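Local coordinates for protein RNA-dependent RNA Polymerase (Bombyx mori cytoplasmic polyhedrosis virus, PDB 6TZ0) that synthesises RNA on an RNA template, making viral plus strands by fully conservative transcription and probably also the complementary minus strands during genome replication, at residues S862-L874 / V1137-F1149. Numbering follows the deposited sequence.
Sequences SMFTARGAYKRRL and VEYHYVLSPRQLF
Tyr1139 brings its OH to the ring edge of Tyr870, 3.5 Å from CD1 and near the ring plane; Ala866 O lies at the edge of the same ring. With CG anti to the backbone N (chi1 -176°), the Tyr870 ring swings toward Tyr1139. Tyrosine suits position 1139 because its CE2 packs against Tyr870 CD1 while its OH hydrogen-bonds to Tyr1022 OH. At the other end of the contact Phe864 turns its ring edge to a backbone oxygen, CE1 lying 3.3 Å from Gln1147 O; the slightly positive C-H rim of an aromatic ring is compatible with a carbonyl there.

The Gln1147 amide is the main polar side-chain link. Its chain, extended beyond CG, carries NE2 to Met863 O (3.0 Å, 160° at the hydrogen) and to Thr865 O (3.2 Å). Both carbonyls receive the donor from above their planes, and one primary amide thus ties two oxygens of the turn 862-865, a task suited to its two N-H groups.

Between these ends runs a two-stranded antiparallel ribbon. Arg867 and Val1142 form its hydrogen-bonded pair, with Arg867 N almost straight on Val1142 O (2.8 Å, 178°) and Val1142 N bonding back to Arg867 O. Gly868 follows, with a positive phi that glycine adopts readily, and Ala869 N then bonds to His1140 O (3.2 Å). Small Ala866 lets Leu1143 CD2 approach its CB to 3.7 Å.

Within the C-terminal region of the polymerase, helix 1174-1188 packs against Tyr870 and Tyr1141. Helix 754-766 meets Met863 and Gln1147, and its Asp765 salt-bridges Arg867; the contact therefore lies between these two helices, and segment 862-874 continues into helix 873-878.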
loop_
_atom_site.group_PDB
_atom_site.type_symbol
_atom_site.label_atom_id
_atom_site.label_comp_id
_atom_site.label_asym_id
_atom_site.label_seq_id
_atom_site.Cartn_x
_atom_site.Cartn_y
_atom_site.Cartn_z
ATOM N N SER A 862 -23.904 -19.915 -21.968
ATOM C CA SER A 862 -23.610 -18.522 -22.225
ATOM C C SER A 862 -22.591 -18.005 -21.218
ATOM O O SER A 862 -22.088 -18.735 -20.364
ATOM C CB SER A 862 -24.899 -17.705 -22.192
ATOM O OG SER A 862 -24.655 -16.346 -22.487
ATOM N N MET A 863 -22.298 -16.717 -21.299
ATOM C CA MET A 863 -21.317 -16.108 -20.417
ATOM C C MET A 863 -21.870 -15.806 -19.035
ATOM O O MET A 863 -21.138 -15.275 -18.195
ATOM C CB MET A 863 -20.785 -14.827 -21.052
ATOM C CG MET A 863 -20.154 -15.078 -22.397
ATOM S SD MET A 863 -18.862 -16.315 -22.275
ATOM C CE MET A 863 -17.668 -15.406 -21.330
ATOM N N PHE A 864 -23.134 -16.134 -18.778
ATOM C CA PHE A 864 -23.767 -15.880 -17.495
ATOM C C PHE A 864 -24.135 -17.168 -16.779
ATOM O O PHE A 864 -24.998 -17.154 -15.900
ATOM C CB PHE A 864 -25.016 -15.030 -17.681
ATOM C CG PHE A 864 -24.764 -13.746 -18.378
ATOM C CD1 PHE A 864 -24.146 -12.703 -17.729
ATOM C CD2 PHE A 864 -25.161 -13.575 -19.685
ATOM C CE1 PHE A 864 -23.932 -11.523 -18.371
ATOM C CE2 PHE A 864 -24.954 -12.388 -20.335
ATOM C CZ PHE A 864 -24.330 -11.360 -19.678
ATOM N N THR A 865 -23.514 -18.282 -17.137
ATOM C CA THR A 865 -23.867 -19.538 -16.504
ATOM C C THR A 865 -23.154 -19.687 -15.166
ATOM O O THR A 865 -22.040 -19.194 -14.964
ATOM C CB THR A 865 -23.559 -20.719 -17.429
ATOM O OG1 THR A 865 -23.942 -21.944 -16.796
ATOM C CG2 THR A 865 -22.097 -20.776 -17.792
ATOM N N ALA A 866 -23.834 -20.347 -14.236
ATOM C CA ALA A 866 -23.332 -20.487 -12.884
ATOM C C ALA A 866 -22.247 -21.551 -12.829
ATOM O O ALA A 866 -22.197 -22.476 -13.640
ATOM C CB ALA A 866 -24.465 -20.838 -11.927
ATOM N N ARG A 867 -21.369 -21.409 -11.849
ATOM C CA ARG A 867 -20.306 -22.366 -11.616
ATOM C C ARG A 867 -20.548 -23.038 -10.276
ATOM O O ARG A 867 -21.596 -22.862 -9.654
ATOM C CB ARG A 867 -18.936 -21.693 -11.665
ATOM C CG ARG A 867 -18.589 -21.207 -13.051
ATOM C CD ARG A 867 -17.226 -20.569 -13.107
ATOM N NE ARG A 867 -16.898 -20.155 -14.465
ATOM C CZ ARG A 867 -17.129 -18.943 -14.950
ATOM N NH1 ARG A 867 -16.802 -18.652 -16.200
ATOM N NH2 ARG A 867 -17.671 -18.017 -14.179
ATOM N N GLY A 868 -19.575 -23.827 -9.842
ATOM C CA GLY A 868 -19.740 -24.575 -8.617
ATOM C C GLY A 868 -20.352 -25.931 -8.877
ATOM O O GLY A 868 -20.018 -26.588 -9.865
ATOM N N ALA A 869 -21.272 -26.354 -8.011
ATOM C CA ALA A 869 -21.903 -27.658 -8.149
ATOM C C ALA A 869 -22.932 -27.710 -9.268
ATOM O O ALA A 869 -23.412 -28.801 -9.588
ATOM C CB ALA A 869 -22.558 -28.065 -6.830
ATOM N N TYR A 870 -23.278 -26.570 -9.870
ATOM C CA TYR A 870 -24.244 -26.558 -10.961
ATOM C C TYR A 870 -23.658 -27.115 -12.256
ATOM O O TYR A 870 -24.415 -27.473 -13.163
ATOM C CB TYR A 870 -24.773 -25.132 -11.150
ATOM C CG TYR A 870 -25.864 -24.988 -12.185
ATOM C CD1 TYR A 870 -27.116 -25.550 -11.981
ATOM C CD2 TYR A 870 -25.650 -24.266 -13.353
ATOM C CE1 TYR A 870 -28.115 -25.423 -12.918
ATOM C CE2 TYR A 870 -26.648 -24.124 -14.296
ATOM C CZ TYR A 870 -27.879 -24.706 -14.070
ATOM O OH TYR A 870 -28.878 -24.570 -15.004
ATOM N N LYS A 871 -22.333 -27.250 -12.344
ATOM C CA LYS A 871 -21.715 -27.847 -13.521
ATOM C C LYS A 871 -21.912 -29.360 -13.585
ATOM O O LYS A 871 -21.664 -29.964 -14.634
ATOM C CB LYS A 871 -20.226 -27.510 -13.550
ATOM C CG LYS A 871 -19.934 -26.038 -13.708
ATOM C CD LYS A 871 -20.407 -25.538 -15.054
ATOM C CE LYS A 871 -19.543 -26.090 -16.161
ATOM N NZ LYS A 871 -19.946 -25.556 -17.486
ATOM N N ARG A 872 -22.359 -29.985 -12.493
ATOM C CA ARG A 872 -22.601 -31.424 -12.489
ATOM C C ARG A 872 -23.858 -31.790 -13.274
ATOM O O ARG A 872 -23.998 -32.935 -13.714
ATOM C CB ARG A 872 -22.674 -31.918 -11.039
ATOM C CG ARG A 872 -22.722 -33.422 -10.869
ATOM C CD ARG A 872 -22.614 -33.872 -9.440
ATOM N NE ARG A 872 -22.841 -35.311 -9.354
ATOM C CZ ARG A 872 -21.900 -36.232 -9.531
ATOM N NH1 ARG A 872 -22.209 -37.515 -9.438
ATOM N NH2 ARG A 872 -20.651 -35.876 -9.790
ATOM N N ARG A 873 -24.740 -30.822 -13.521
ATOM C CA ARG A 873 -25.957 -31.072 -14.280
ATOM C C ARG A 873 -25.677 -31.359 -15.754
ATOM O O ARG A 873 -26.543 -31.909 -16.442
ATOM C CB ARG A 873 -26.888 -29.867 -14.118
ATOM C CG ARG A 873 -28.317 -30.052 -14.585
ATOM C CD ARG A 873 -29.137 -28.820 -14.302
ATOM N NE ARG A 873 -30.496 -28.963 -14.801
ATOM C CZ ARG A 873 -30.887 -28.582 -16.012
ATOM N NH1 ARG A 873 -30.023 -28.027 -16.846
ATOM N NH2 ARG A 873 -32.142 -28.751 -16.387
ATOM N N LEU A 874 -24.481 -31.030 -16.250
ATOM C CA LEU A 874 -24.138 -31.354 -17.631
ATOM C C LEU A 874 -23.990 -32.857 -17.834
ATOM O O LEU A 874 -24.274 -33.362 -18.928
ATOM C CB LEU A 874 -22.855 -30.628 -18.030
ATOM C CG LEU A 874 -22.437 -30.697 -19.499
ATOM C CD1 LEU A 874 -23.469 -30.006 -20.367
ATOM C CD2 LEU A 874 -21.063 -30.096 -19.694
ATOM N N VAL A 1137 -32.427 -30.215 1.456
ATOM C CA VAL A 1137 -32.143 -29.826 0.079
ATOM C C VAL A 1137 -31.186 -28.641 0.083
ATOM O O VAL A 1137 -31.208 -27.799 0.988
ATOM C CB VAL A 1137 -33.438 -29.527 -0.702
ATOM C CG1 VAL A 1137 -34.335 -30.753 -0.741
ATOM C CG2 VAL A 1137 -34.181 -28.355 -0.130
ATOM N N GLU A 1138 -30.310 -28.604 -0.917
ATOM C CA GLU A 1138 -29.282 -27.580 -1.047
ATOM C C GLU A 1138 -28.772 -27.624 -2.478
ATOM O O GLU A 1138 -28.794 -28.679 -3.116
ATOM C CB GLU A 1138 -28.144 -27.793 -0.038
ATOM C CG GLU A 1138 -27.393 -29.103 -0.200
ATOM C CD GLU A 1138 -26.372 -29.330 0.895
ATOM O OE1 GLU A 1138 -26.278 -28.482 1.810
ATOM O OE2 GLU A 1138 -25.661 -30.356 0.837
ATOM N N TYR A 1139 -28.342 -26.474 -2.994
ATOM C CA TYR A 1139 -28.101 -26.547 -4.431
ATOM C C TYR A 1139 -26.735 -26.026 -4.872
ATOM O O TYR A 1139 -26.163 -26.591 -5.809
ATOM C CB TYR A 1139 -29.223 -25.821 -5.162
ATOM C CG TYR A 1139 -29.311 -26.253 -6.590
ATOM C CD1 TYR A 1139 -29.720 -27.538 -6.896
ATOM C CD2 TYR A 1139 -29.000 -25.392 -7.631
ATOM C CE1 TYR A 1139 -29.799 -27.963 -8.185
ATOM C CE2 TYR A 1139 -29.089 -25.809 -8.933
ATOM C CZ TYR A 1139 -29.486 -27.098 -9.203
ATOM O OH TYR A 1139 -29.578 -27.529 -10.494
ATOM N N HIS A 1140 -26.213 -24.973 -4.232
ATOM C CA HIS A 1140 -24.809 -24.543 -4.315
ATOM C C HIS A 1140 -24.383 -24.147 -5.735
ATOM O O HIS A 1140 -23.627 -24.846 -6.408
ATOM C CB HIS A 1140 -23.862 -25.619 -3.767
ATOM C CG HIS A 1140 -23.971 -25.833 -2.291
ATOM N ND1 HIS A 1140 -24.861 -26.723 -1.733
ATOM C CD2 HIS A 1140 -23.290 -25.284 -1.259
ATOM C CE1 HIS A 1140 -24.728 -26.709 -0.419
ATOM N NE2 HIS A 1140 -23.782 -25.844 -0.105
ATOM N N TYR A 1141 -24.905 -23.016 -6.189
ATOM C CA TYR A 1141 -24.376 -22.376 -7.385
ATOM C C TYR A 1141 -23.491 -21.189 -7.013
ATOM O O TYR A 1141 -23.534 -20.683 -5.891
ATOM C CB TYR A 1141 -25.505 -21.930 -8.318
ATOM C CG TYR A 1141 -26.452 -20.888 -7.757
ATOM C CD1 TYR A 1141 -27.571 -21.259 -7.027
ATOM C CD2 TYR A 1141 -26.249 -19.538 -7.994
ATOM C CE1 TYR A 1141 -28.437 -20.313 -6.535
ATOM C CE2 TYR A 1141 -27.111 -18.591 -7.505
ATOM C CZ TYR A 1141 -28.202 -18.984 -6.773
ATOM O OH TYR A 1141 -29.071 -18.049 -6.278
ATOM N N VAL A 1142 -22.673 -20.753 -7.974
ATOM C CA VAL A 1142 -21.749 -19.632 -7.796
ATOM C C VAL A 1142 -21.849 -18.719 -9.012
ATOM O O VAL A 1142 -21.635 -19.168 -10.144
ATOM C CB VAL A 1142 -20.291 -20.095 -7.605
ATOM C CG1 VAL A 1142 -19.359 -18.908 -7.584
ATOM C CG2 VAL A 1142 -20.113 -20.885 -6.323
ATOM N N LEU A 1143 -22.168 -17.445 -8.782
ATOM C CA LEU A 1143 -22.004 -16.382 -9.772
ATOM C C LEU A 1143 -20.997 -15.361 -9.252
ATOM O O LEU A 1143 -20.358 -15.558 -8.219
ATOM C CB LEU A 1143 -23.324 -15.683 -10.107
ATOM C CG LEU A 1143 -24.285 -16.295 -11.132
ATOM C CD1 LEU A 1143 -23.544 -16.695 -12.395
ATOM C CD2 LEU A 1143 -25.085 -17.429 -10.588
ATOM N N SER A 1144 -20.862 -14.257 -9.977
ATOM C CA SER A 1144 -19.912 -13.209 -9.640
ATOM C C SER A 1144 -20.515 -11.844 -9.936
ATOM O O SER A 1144 -21.339 -11.712 -10.846
ATOM C CB SER A 1144 -18.606 -13.387 -10.429
ATOM O OG SER A 1144 -17.678 -12.360 -10.134
ATOM N N PRO A 1145 -20.146 -10.816 -9.167
ATOM C CA PRO A 1145 -20.674 -9.473 -9.448
ATOM C C PRO A 1145 -20.161 -8.857 -10.739
ATOM O O PRO A 1145 -20.892 -8.077 -11.358
ATOM C CB PRO A 1145 -20.232 -8.662 -8.224
ATOM C CG PRO A 1145 -20.056 -9.668 -7.158
ATOM C CD PRO A 1145 -19.527 -10.886 -7.833
ATOM N N ARG A 1146 -18.932 -9.160 -11.162
ATOM C CA ARG A 1146 -18.473 -8.709 -12.472
ATOM C C ARG A 1146 -19.178 -9.438 -13.600
ATOM O O ARG A 1146 -19.251 -8.919 -14.716
ATOM C CB ARG A 1146 -16.964 -8.904 -12.607
ATOM C CG ARG A 1146 -16.146 -8.033 -11.695
ATOM C CD ARG A 1146 -16.199 -6.602 -12.168
ATOM N NE ARG A 1146 -15.423 -5.708 -11.320
ATOM C CZ ARG A 1146 -15.390 -4.392 -11.473
ATOM N NH1 ARG A 1146 -14.660 -3.648 -10.657
ATOM N NH2 ARG A 1146 -16.087 -3.821 -12.444
ATOM N N GLN A 1147 -19.693 -10.632 -13.327
ATOM C CA GLN A 1147 -20.402 -11.412 -14.327
ATOM C C GLN A 1147 -21.831 -10.905 -14.495
ATOM O O GLN A 1147 -22.310 -10.730 -15.618
ATOM C CB GLN A 1147 -20.374 -12.885 -13.913
ATOM C CG GLN A 1147 -20.868 -13.861 -14.948
ATOM C CD GLN A 1147 -20.772 -15.293 -14.477
ATOM O OE1 GLN A 1147 -20.448 -15.555 -13.321
ATOM N NE2 GLN A 1147 -21.030 -16.228 -15.376
ATOM N N LEU A 1148 -22.524 -10.685 -13.380
ATOM C CA LEU A 1148 -23.884 -10.141 -13.367
ATOM C C LEU A 1148 -23.824 -8.659 -12.998
ATOM O O LEU A 1148 -24.258 -8.236 -11.929
ATOM C CB LEU A 1148 -24.756 -10.925 -12.382
ATOM C CG LEU A 1148 -25.465 -12.259 -12.671
ATOM C CD1 LEU A 1148 -26.623 -12.128 -13.595
ATOM C CD2 LEU A 1148 -24.535 -13.270 -13.270
ATOM N N PHE A 1149 -23.273 -7.864 -13.914
ATOM C CA PHE A 1149 -22.900 -6.487 -13.597
ATOM C C PHE A 1149 -24.118 -5.564 -13.559
ATOM O O PHE A 1149 -24.408 -4.954 -12.527
ATOM C CB PHE A 1149 -21.862 -6.013 -14.616
ATOM C CG PHE A 1149 -21.305 -4.642 -14.368
ATOM C CD1 PHE A 1149 -20.309 -4.443 -13.430
ATOM C CD2 PHE A 1149 -21.735 -3.566 -15.117
ATOM C CE1 PHE A 1149 -19.784 -3.183 -13.215
ATOM C CE2 PHE A 1149 -21.213 -2.310 -14.909
ATOM C CZ PHE A 1149 -20.237 -2.117 -13.956
#